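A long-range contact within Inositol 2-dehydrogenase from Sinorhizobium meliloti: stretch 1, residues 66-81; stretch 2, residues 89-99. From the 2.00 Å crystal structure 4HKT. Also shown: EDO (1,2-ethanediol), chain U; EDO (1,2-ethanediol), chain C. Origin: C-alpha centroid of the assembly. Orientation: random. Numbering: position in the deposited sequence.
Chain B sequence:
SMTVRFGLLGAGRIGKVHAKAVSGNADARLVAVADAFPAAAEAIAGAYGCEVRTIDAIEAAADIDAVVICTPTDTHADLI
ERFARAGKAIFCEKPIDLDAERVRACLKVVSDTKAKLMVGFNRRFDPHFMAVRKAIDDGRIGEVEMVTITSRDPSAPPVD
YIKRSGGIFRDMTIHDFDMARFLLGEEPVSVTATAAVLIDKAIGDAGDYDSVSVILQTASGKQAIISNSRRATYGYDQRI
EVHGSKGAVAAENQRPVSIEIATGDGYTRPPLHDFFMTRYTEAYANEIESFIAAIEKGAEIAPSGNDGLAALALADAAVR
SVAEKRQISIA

Stretch 1 (66-81) AVVICTPTDTHADLIE
Stretch 2, residues 89-99: AIFCEKPIDLD

The apolar centre lies on the sheet face that carries Val67, Ile69, Ile90 and Cys92, where helix 76-81 packs and runs nearly antiparallel to strand 89-93 (172°, axes 9.6 Å apart at closest). Ile69 (chi1 m, chi2 t) places CD1 3.6 Å from Ile90 CG2. Ile80, also m and t, starts sideways, but its end comes nearer, setting CD1 3.8 Å from Cys92 SG and 3.9 Å from Ile96 CG2. Ile90 is m with chi2 at 139°, between wells. On the other face, Val68 (t) brings CG1 to 4.0 Å from Phe91 CD2 (chi1 t, chi2 92°), and Ala66 CB lies 4.1 Å from Ala89 CB.

Between these two layers of side chains, strands 66-69 and 89-93 run parallel, 14° apart, with phi/psi in the beta region. The register pairs Ala66 with Ala89, Val67 with Ile90, Val68 with Phe91 and Ile69 with Cys92, at CA-CA distances of 4.4 to 5.1 Å. Four near-linear hydrogen bonds (162-174°) fix it: Val67 N to Ala89 O, 2.8 Å; Phe91 N to Val67 O, 2.9 Å; Ile69 N to Phe91 O, 2.8 Å; Glu93 N to Ile69 O, 3.0 Å.

His76 (chi1 m, chi2 -173°) links the apolar centre to the polar edge. Cys92 SG, with chi1 t, sits over one ring face, 3.9 Å from the centroid and 25° off the normal. ND1 donates to Pro95 O at 2.6 Å, and NE2 to Thr71 O at 2.7 Å, so both ring nitrogens act as donors. Pro95 follows a cis peptide bond; its CG meets Thr73 CG2 at 3.5 Å.

At the polar edge, one water bridges the stretches: it accepts from Ala77 N at 2.8 Å and lies 2.7 Å from Asp97 OD1 and 2.9 Å from Thr73 O.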

ATOM      1  N   ALA B  66      40.293   8.699 -15.704  1.00 27.26           N
ATOM      2  CA  ALA B  66      38.954   9.206 -15.756  1.00 28.56           C
ATOM      3  C   ALA B  66      38.812  10.250 -14.675  1.00 26.91           C
ATOM      4  O   ALA B  66      39.440  10.117 -13.611  1.00 26.53           O
ATOM      5  CB  ALA B  66      37.971   8.074 -15.526  1.00 29.73           C
ATOM      6  N   VAL B  67      37.984  11.267 -14.947  1.00 26.51           N
ATOM      7  CA  VAL B  67      37.640  12.284 -13.959  1.00 28.15           C
ATOM      8  C   VAL B  67      36.150  12.362 -13.702  1.00 28.06           C
ATOM      9  O   VAL B  67      35.343  12.103 -14.591  1.00 28.93           O
ATOM     10  CB  VAL B  67      38.127  13.715 -14.331  1.00 28.67           C
ATOM     11  CG1 VAL B  67      39.631  13.774 -14.244  1.00 32.64           C
ATOM     12  CG2 VAL B  67      37.662  14.142 -15.710  1.00 26.66           C
ATOM     13  N   VAL B  68      35.822  12.721 -12.465  1.00 28.25           N
ATOM     14  CA  VAL B  68      34.469  13.010 -12.043  1.00 27.59           C
ATOM     15  C   VAL B  68      34.465  14.490 -11.696  1.00 25.19           C
ATOM     16  O   VAL B  68      35.190  14.926 -10.796  1.00 25.20           O
ATOM     17  CB  VAL B  68      34.085  12.157 -10.825  1.00 28.35           C
ATOM     18  CG1 VAL B  68      32.772  12.623 -10.240  1.00 29.59           C
ATOM     19  CG2 VAL B  68      34.003  10.682 -11.224  1.00 29.15           C
ATOM     20  N   ILE B  69      33.663  15.261 -12.422  1.00 23.99           N
ATOM     21  CA  ILE B  69      33.618  16.711 -12.231  1.00 23.25           C
ATOM     22  C   ILE B  69      32.364  17.070 -11.417  1.00 26.19           C
ATOM     23  O   ILE B  69      31.208  16.940 -11.902  1.00 21.59           O
ATOM     24  CB  ILE B  69      33.631  17.476 -13.563  1.00 22.79           C
ATOM     25  CG1 ILE B  69      34.832  17.079 -14.417  1.00 23.95           C
ATOM     26  CG2 ILE B  69      33.572  18.977 -13.306  1.00 22.81           C
ATOM     27  CD1 ILE B  69      34.753  17.532 -15.868  1.00 23.16           C
ATOM     28  N   CYS B  70      32.630  17.499 -10.180  1.00 26.99           N
ATOM     29  CA  CYS B  70      31.641  17.897  -9.194  1.00 28.36           C
ATOM     30  C   CYS B  70      31.926  19.325  -8.706  1.00 26.67           C
ATOM     31  O   CYS B  70      31.533  19.678  -7.622  1.00 25.75           O
ATOM     32  CB  CYS B  70      31.695  16.943  -7.991  1.00 30.40           C
ATOM     33  SG  CYS B  70      31.367  15.239  -8.487  1.00 37.93           S
ATOM     34  N   THR B  71      32.625  20.116  -9.501  1.00 25.91           N
ATOM     35  CA  THR B  71      32.926  21.499  -9.146  1.00 27.01           C
ATOM     36  C   THR B  71      31.714  22.383  -9.448  1.00 27.14           C
ATOM     37  O   THR B  71      30.715  21.915  -9.981  1.00 28.75           O
ATOM     38  CB  THR B  71      34.152  21.989  -9.942  1.00 27.63           C
ATOM     39  OG1 THR B  71      33.983  21.619 -11.310  1.00 26.99           O
ATOM     40  CG2 THR B  71      35.442  21.375  -9.400  1.00 28.03           C
ATOM     41  N   PRO B  72      31.798  23.674  -9.136  1.00 30.22           N
ATOM     42  CA  PRO B  72      30.670  24.533  -9.468  1.00 30.63           C
ATOM     43  C   PRO B  72      30.324  24.531 -10.956  1.00 29.89           C
ATOM     44  O   PRO B  72      31.199  24.335 -11.797  1.00 28.56           O
ATOM     45  CB  PRO B  72      31.173  25.915  -9.073  1.00 32.17           C
ATOM     46  CG  PRO B  72      32.108  25.644  -7.944  1.00 32.60           C
ATOM     47  CD  PRO B  72      32.828  24.400  -8.372  1.00 30.79           C
ATOM     48  N   THR B  73      29.053  24.798 -11.246  1.00 29.60           N
ATOM     49  CA  THR B  73      28.504  24.772 -12.602  1.00 28.45           C
ATOM     50  C   THR B  73      29.261  25.620 -13.621  1.00 27.84           C
ATOM     51  O   THR B  73      29.447  25.179 -14.740  1.00 27.38           O
ATOM     52  CB  THR B  73      27.056  25.247 -12.571  1.00 29.08           C
ATOM     53  OG1 THR B  73      26.274  24.318 -11.819  1.00 28.58           O
ATOM     54  CG2 THR B  73      26.500  25.426 -13.981  1.00 28.15           C
ATOM     55  N   ASP B  74      29.697  26.827 -13.231  1.00 26.60           N
ATOM     56  CA  ASP B  74      30.474  27.688 -14.133  1.00 28.21           C
ATOM     57  C   ASP B  74      31.858  27.178 -14.573  1.00 26.40           C
ATOM     58  O   ASP B  74      32.442  27.768 -15.453  1.00 26.80           O
ATOM     59  CB  ASP B  74      30.564  29.134 -13.594  1.00 31.93           C
ATOM     60  CG  ASP B  74      31.388  29.256 -12.313  1.00 33.88           C
ATOM     61  OD1 ASP B  74      32.040  28.295 -11.881  1.00 36.14           O
ATOM     62  OD2 ASP B  74      31.406  30.360 -11.742  1.00 40.82           O
ATOM     63  N   THR B  75      32.333  26.064 -14.008  1.00 23.66           N
ATOM     64  CA  THR B  75      33.578  25.420 -14.436  1.00 23.70           C
ATOM     65  C   THR B  75      33.405  24.181 -15.319  1.00 22.12           C
ATOM     66  O   THR B  75      34.364  23.705 -15.903  1.00 20.81           O
ATOM     67  CB  THR B  75      34.386  24.976 -13.217  1.00 25.76           C
ATOM     68  OG1 THR B  75      33.627  24.017 -12.458  1.00 26.30           O
ATOM     69  CG2 THR B  75      34.729  26.205 -12.320  1.00 28.27           C
ATOM     70  N   HIS B  76      32.174  23.686 -15.447  1.00 20.13           N
ATOM     71  CA  HIS B  76      31.921  22.436 -16.166  1.00 20.24           C
ATOM     72  C   HIS B  76      32.405  22.393 -17.592  1.00 18.60           C
ATOM     73  O   HIS B  76      33.153  21.477 -17.950  1.00 15.23           O
ATOM     74  CB  HIS B  76      30.444  22.041 -16.044  1.00 20.15           C
ATOM     75  CG  HIS B  76      30.084  21.640 -14.649  1.00 21.66           C
ATOM     76  ND1 HIS B  76      28.858  21.103 -14.302  1.00 23.72           N
ATOM     77  CD2 HIS B  76      30.813  21.690 -13.505  1.00 21.74           C
ATOM     78  CE1 HIS B  76      28.846  20.852 -13.005  1.00 23.64           C
ATOM     79  NE2 HIS B  76      30.024  21.196 -12.502  1.00 25.04           N
ATOM     80  N   ALA B  77      31.990  23.342 -18.425  1.00 16.28           N
ATOM     81  CA  ALA B  77      32.265  23.170 -19.850  1.00 17.39           C
ATOM     82  C   ALA B  77      33.778  23.226 -20.147  1.00 19.23           C
ATOM     83  O   ALA B  77      34.315  22.458 -20.972  1.00 17.39           O
ATOM     84  CB  ALA B  77      31.496  24.167 -20.690  1.00 18.02           C
ATOM     85  N   ASP B  78      34.452  24.127 -19.453  1.00 20.24           N
ATOM     86  CA  ASP B  78      35.889  24.303 -19.631  1.00 21.27           C
ATOM     87  C   ASP B  78      36.625  23.053 -19.146  1.00 19.87           C
ATOM     88  O   ASP B  78      37.565  22.596 -19.771  1.00 19.63           O
ATOM     89  CB  ASP B  78      36.362  25.522 -18.827  1.00 24.22           C
ATOM     90  CG  ASP B  78      36.010  26.840 -19.485  1.00 25.94           C
ATOM     91  OD1 ASP B  78      35.585  26.848 -20.650  1.00 29.12           O
ATOM     92  OD2 ASP B  78      36.151  27.893 -18.825  1.00 32.73           O
ATOM     93  N   LEU B  79      36.192  22.508 -18.030  1.00 19.38           N
ATOM     94  CA  LEU B  79      36.839  21.319 -17.495  1.00 19.35           C
ATOM     95  C   LEU B  79      36.621  20.109 -18.386  1.00 19.66           C
ATOM     96  O   LEU B  79      37.564  19.331 -18.618  1.00 20.43           O
ATOM     97  CB  LEU B  79      36.397  21.048 -16.076  1.00 19.94           C
ATOM     98  CG  LEU B  79      37.047  21.961 -15.050  1.00 20.43           C
ATOM     99  CD1 LEU B  79      36.381  21.746 -13.711  1.00 21.65           C
ATOM    100  CD2 LEU B  79      38.561  21.734 -14.941  1.00 22.28           C
ATOM    101  N   ILE B  80      35.418  19.971 -18.952  1.00 19.36           N
ATOM    102  CA  ILE B  80      35.159  18.903 -19.918  1.00 19.10           C
ATOM    103  C   ILE B  80      36.109  19.049 -21.109  1.00 19.72           C
ATOM    104  O   ILE B  80      36.752  18.084 -21.520  1.00 19.90           O
ATOM    105  CB  ILE B  80      33.684  18.886 -20.414  1.00 18.82           C
ATOM    106  CG1 ILE B  80      32.740  18.533 -19.273  1.00 18.59           C
ATOM    107  CG2 ILE B  80      33.539  17.900 -21.554  1.00 19.81           C
ATOM    108  CD1 ILE B  80      31.282  18.922 -19.527  1.00 17.89           C
ATOM    109  N   GLU B  81      36.222  20.241 -21.675  1.00 19.59           N
ATOM    110  CA  GLU B  81      37.109  20.431 -22.836  1.00 20.41           C
ATOM    111  C   GLU B  81      38.585  20.109 -22.506  1.00 20.93           C
ATOM    112  O   GLU B  81      39.281  19.456 -23.295  1.00 21.12           O
ATOM    113  CB  GLU B  81      36.994  21.864 -23.374  1.00 23.20           C
ATOM    114  CG  GLU B  81      35.680  22.149 -24.055  1.00 25.16           C
ATOM    115  CD  GLU B  81      35.500  23.600 -24.477  1.00 30.54           C
ATOM    116  OE1 GLU B  81      36.183  24.486 -23.909  1.00 35.19           O
ATOM    117  OE2 GLU B  81      34.626  23.858 -25.343  1.00 28.52           O
ATOM    118  N   ALA B  89      38.694  10.008 -19.633  1.00 26.93           N
ATOM    119  CA  ALA B  89      37.236   9.824 -19.718  1.00 25.40           C
ATOM    120  C   ALA B  89      36.630  10.770 -18.684  1.00 23.58           C
ATOM    121  O   ALA B  89      37.219  11.020 -17.639  1.00 22.53           O
ATOM    122  CB  ALA B  89      36.844   8.372 -19.428  1.00 25.86           C
ATOM    123  N   ILE B  90      35.428  11.272 -18.963  1.00 23.98           N
ATOM    124  CA  ILE B  90      34.834  12.347 -18.165  1.00 21.95           C
ATOM    125  C   ILE B  90      33.397  12.019 -17.753  1.00 20.11           C
ATOM    126  O   ILE B  90      32.529  11.706 -18.573  1.00 19.03           O
ATOM    127  CB  ILE B  90      34.786  13.650 -18.985  1.00 21.89           C
ATOM    128  CG1 ILE B  90      36.158  14.023 -19.522  1.00 22.30           C
ATOM    129  CG2 ILE B  90      34.245  14.799 -18.168  1.00 22.48           C
ATOM    130  CD1 ILE B  90      36.087  14.530 -20.944  1.00 23.62           C
ATOM    131  N   PHE B  91      33.176  12.086 -16.473  1.00 19.38           N
ATOM    132  CA  PHE B  91      31.842  12.071 -15.946  1.00 21.91           C
ATOM    133  C   PHE B  91      31.616  13.475 -15.385  1.00 21.54           C
ATOM    134  O   PHE B  91      32.360  13.911 -14.501  1.00 25.42           O
ATOM    135  CB  PHE B  91      31.688  11.039 -14.834  1.00 22.07           C
ATOM    136  CG  PHE B  91      30.361  11.098 -14.175  1.00 23.52           C
ATOM    137  CD1 PHE B  91      29.311  10.307 -14.631  1.00 25.29           C
ATOM    138  CD2 PHE B  91      30.132  11.989 -13.161  1.00 23.91           C
ATOM    139  CE1 PHE B  91      28.058  10.410 -14.060  1.00 24.51           C
ATOM    140  CE2 PHE B  91      28.887  12.108 -12.588  1.00 25.42           C
ATOM    141  CZ  PHE B  91      27.842  11.318 -13.043  1.00 23.99           C
ATOM    142  N   CYS B  92      30.580  14.162 -15.852  1.00 20.52           N
ATOM    143  CA  CYS B  92      30.315  15.496 -15.363  1.00 19.75           C
ATOM    144  C   CYS B  92      28.919  15.661 -14.763  1.00 20.33           C
ATOM    145  O   CYS B  92      27.945  15.366 -15.418  1.00 19.82           O
ATOM    146  CB  CYS B  92      30.515  16.514 -16.483  1.00 19.29           C
ATOM    147  SG  CYS B  92      30.590  18.205 -15.858  1.00 23.02           S
ATOM    148  N   GLU B  93      28.839  16.117 -13.519  1.00 21.75           N
ATOM    149  CA  GLU B  93      27.552  16.487 -12.931  1.00 24.87           C
ATOM    150  C   GLU B  93      26.817  17.541 -13.797  1.00 23.90           C
ATOM    151  O   GLU B  93      27.441  18.370 -14.460  1.00 21.36           O
ATOM    152  CB  GLU B  93      27.723  17.010 -11.521  1.00 28.83           C
ATOM    153  CG  GLU B  93      27.714  15.924 -10.455  1.00 36.88           C
ATOM    154  CD  GLU B  93      26.363  15.206 -10.347  1.00 38.20           C
ATOM    155  OE1 GLU B  93      25.315  15.851 -10.569  1.00 40.39           O
ATOM    156  OE2 GLU B  93      26.367  13.984 -10.099  1.00 40.09           O
ATOM    157  N   LYS B  94      25.494  17.485 -13.777  1.00 23.23           N
ATOM    158  CA  LYS B  94      24.699  18.442 -14.507  1.00 25.79           C
ATOM    159  C   LYS B  94      25.065  19.827 -14.017  1.00 24.09           C
ATOM    160  O   LYS B  94      25.445  19.985 -12.863  1.00 24.23           O
ATOM    161  CB  LYS B  94      23.211  18.207 -14.279  1.00 27.12           C
ATOM    162  CG  LYS B  94      22.751  18.722 -12.940  1.00 28.01           C
ATOM    163  CD  LYS B  94      21.269  18.914 -12.893  1.00 31.22           C
ATOM    164  CE  LYS B  94      20.868  19.400 -11.526  1.00 29.68           C
ATOM    165  NZ  LYS B  94      21.109  20.850 -11.417  1.00 28.65           N
ATOM    166  N   PRO B  95      24.971  20.835 -14.889  1.00 24.42           N
ATOM    167  CA  PRO B  95      24.784  20.767 -16.331  1.00 24.98           C
ATOM    168  C   PRO B  95      26.166  20.799 -16.997  1.00 23.88           C
ATOM    169  O   PRO B  95      27.183  20.924 -16.322  1.00 22.64           O
ATOM    170  CB  PRO B  95      24.051  22.072 -16.642  1.00 24.53           C
ATOM    171  CG  PRO B  95      24.617  23.028 -15.666  1.00 25.32           C
ATOM    172  CD  PRO B  95      24.935  22.233 -14.421  1.00 25.49           C
ATOM    173  N   ILE B  96      26.195  20.690 -18.311  1.00 22.10           N
ATOM    174  CA  ILE B  96      27.413  20.952 -19.057  1.00 19.91           C
ATOM    175  C   ILE B  96      27.692  22.439 -18.963  1.00 20.10           C
ATOM    176  O   ILE B  96      28.824  22.875 -18.704  1.00 20.55           O
ATOM    177  CB  ILE B  96      27.272  20.509 -20.504  1.00 19.14           C
ATOM    178  CG1 ILE B  96      27.242  18.967 -20.552  1.00 20.47           C
ATOM    179  CG2 ILE B  96      28.465  20.990 -21.316  1.00 17.40           C
ATOM    180  CD1 ILE B  96      26.765  18.400 -21.850  1.00 19.96           C
ATOM    181  N   ASP B  97      26.640  23.220 -19.191  1.00 18.27           N
ATOM    182  CA  ASP B  97      26.680  24.675 -19.016  1.00 19.12           C
ATOM    183  C   ASP B  97      25.250  25.155 -18.991  1.00 19.03           C
ATOM    184  O   ASP B  97      24.352  24.451 -19.437  1.00 17.75           O
ATOM    185  CB  ASP B  97      27.447  25.374 -20.140  1.00 19.36           C
ATOM    186  CG  ASP B  97      27.796  26.821 -19.796  1.00 21.40           C
ATOM    187  OD1 ASP B  97      28.723  27.016 -19.001  1.00 23.36           O
ATOM    188  OD2 ASP B  97      27.135  27.749 -20.329  1.00 21.01           O
ATOM    189  N   LEU B  98      25.006  26.341 -18.459  1.00 19.65           N
ATOM    190  CA  LEU B  98      23.662  26.892 -18.532  1.00 20.67           C
ATOM    191  C   LEU B  98      23.325  27.490 -19.884  1.00 21.83           C
ATOM    192  O   LEU B  98      22.152  27.785 -20.144  1.00 25.40           O
ATOM    193  CB  LEU B  98      23.423  27.902 -17.399  1.00 20.70           C
ATOM    194  CG  LEU B  98      23.534  27.241 -16.033  1.00 21.86           C
ATOM    195  CD1 LEU B  98      23.494  28.271 -14.911  1.00 24.67           C
ATOM    196  CD2 LEU B  98      22.458  26.201 -15.813  1.00 23.22           C
ATOM    197  N   ASP B  99      24.309  27.663 -20.757  1.00 21.62           N
ATOM    198  CA  ASP B  99      24.105  28.309 -22.039  1.00 23.22           C
ATOM    199  C   ASP B  99      24.237  27.296 -23.167  1.00 21.74           C
ATOM    200  O   ASP B  99      25.285  26.706 -23.337  1.00 19.02           O
ATOM    201  CB  ASP B  99      25.152  29.425 -22.238  1.00 25.13           C
ATOM    202  CG  ASP B  99      25.001  30.144 -23.566  1.00 31.07           C
ATOM    203  OD1 ASP B  99      24.603  31.305 -23.552  1.00 38.69           O
ATOM    204  OD2 ASP B  99      25.279  29.577 -24.625  1.00 35.78           O
TER
HETATM  205  C1  EDO U 404      39.703  25.528 -21.216  1.00 34.81           C
HETATM  206  O1  EDO U 404      41.092  25.263 -21.465  1.00 36.30           O
HETATM  207  C2  EDO U 404      38.814  24.736 -22.158  1.00 34.90           C
HETATM  208  O2  EDO U 404      38.903  25.150 -23.533  1.00 37.28           O
HETATM  209  C1  EDO C 406      20.818  30.201 -18.665  1.00 45.44           C
HETATM  210  O1  EDO C 406      21.751  30.564 -19.668  1.00 46.32           O
HETATM  211  C2  EDO C 406      21.259  30.659 -17.276  1.00 43.34           C
HETATM  212  O2  EDO C 406      20.437  31.743 -16.855  1.00 46.35           O
HETATM  213  O   HOH W   1      30.416  25.482 -17.506  1.00 18.95           O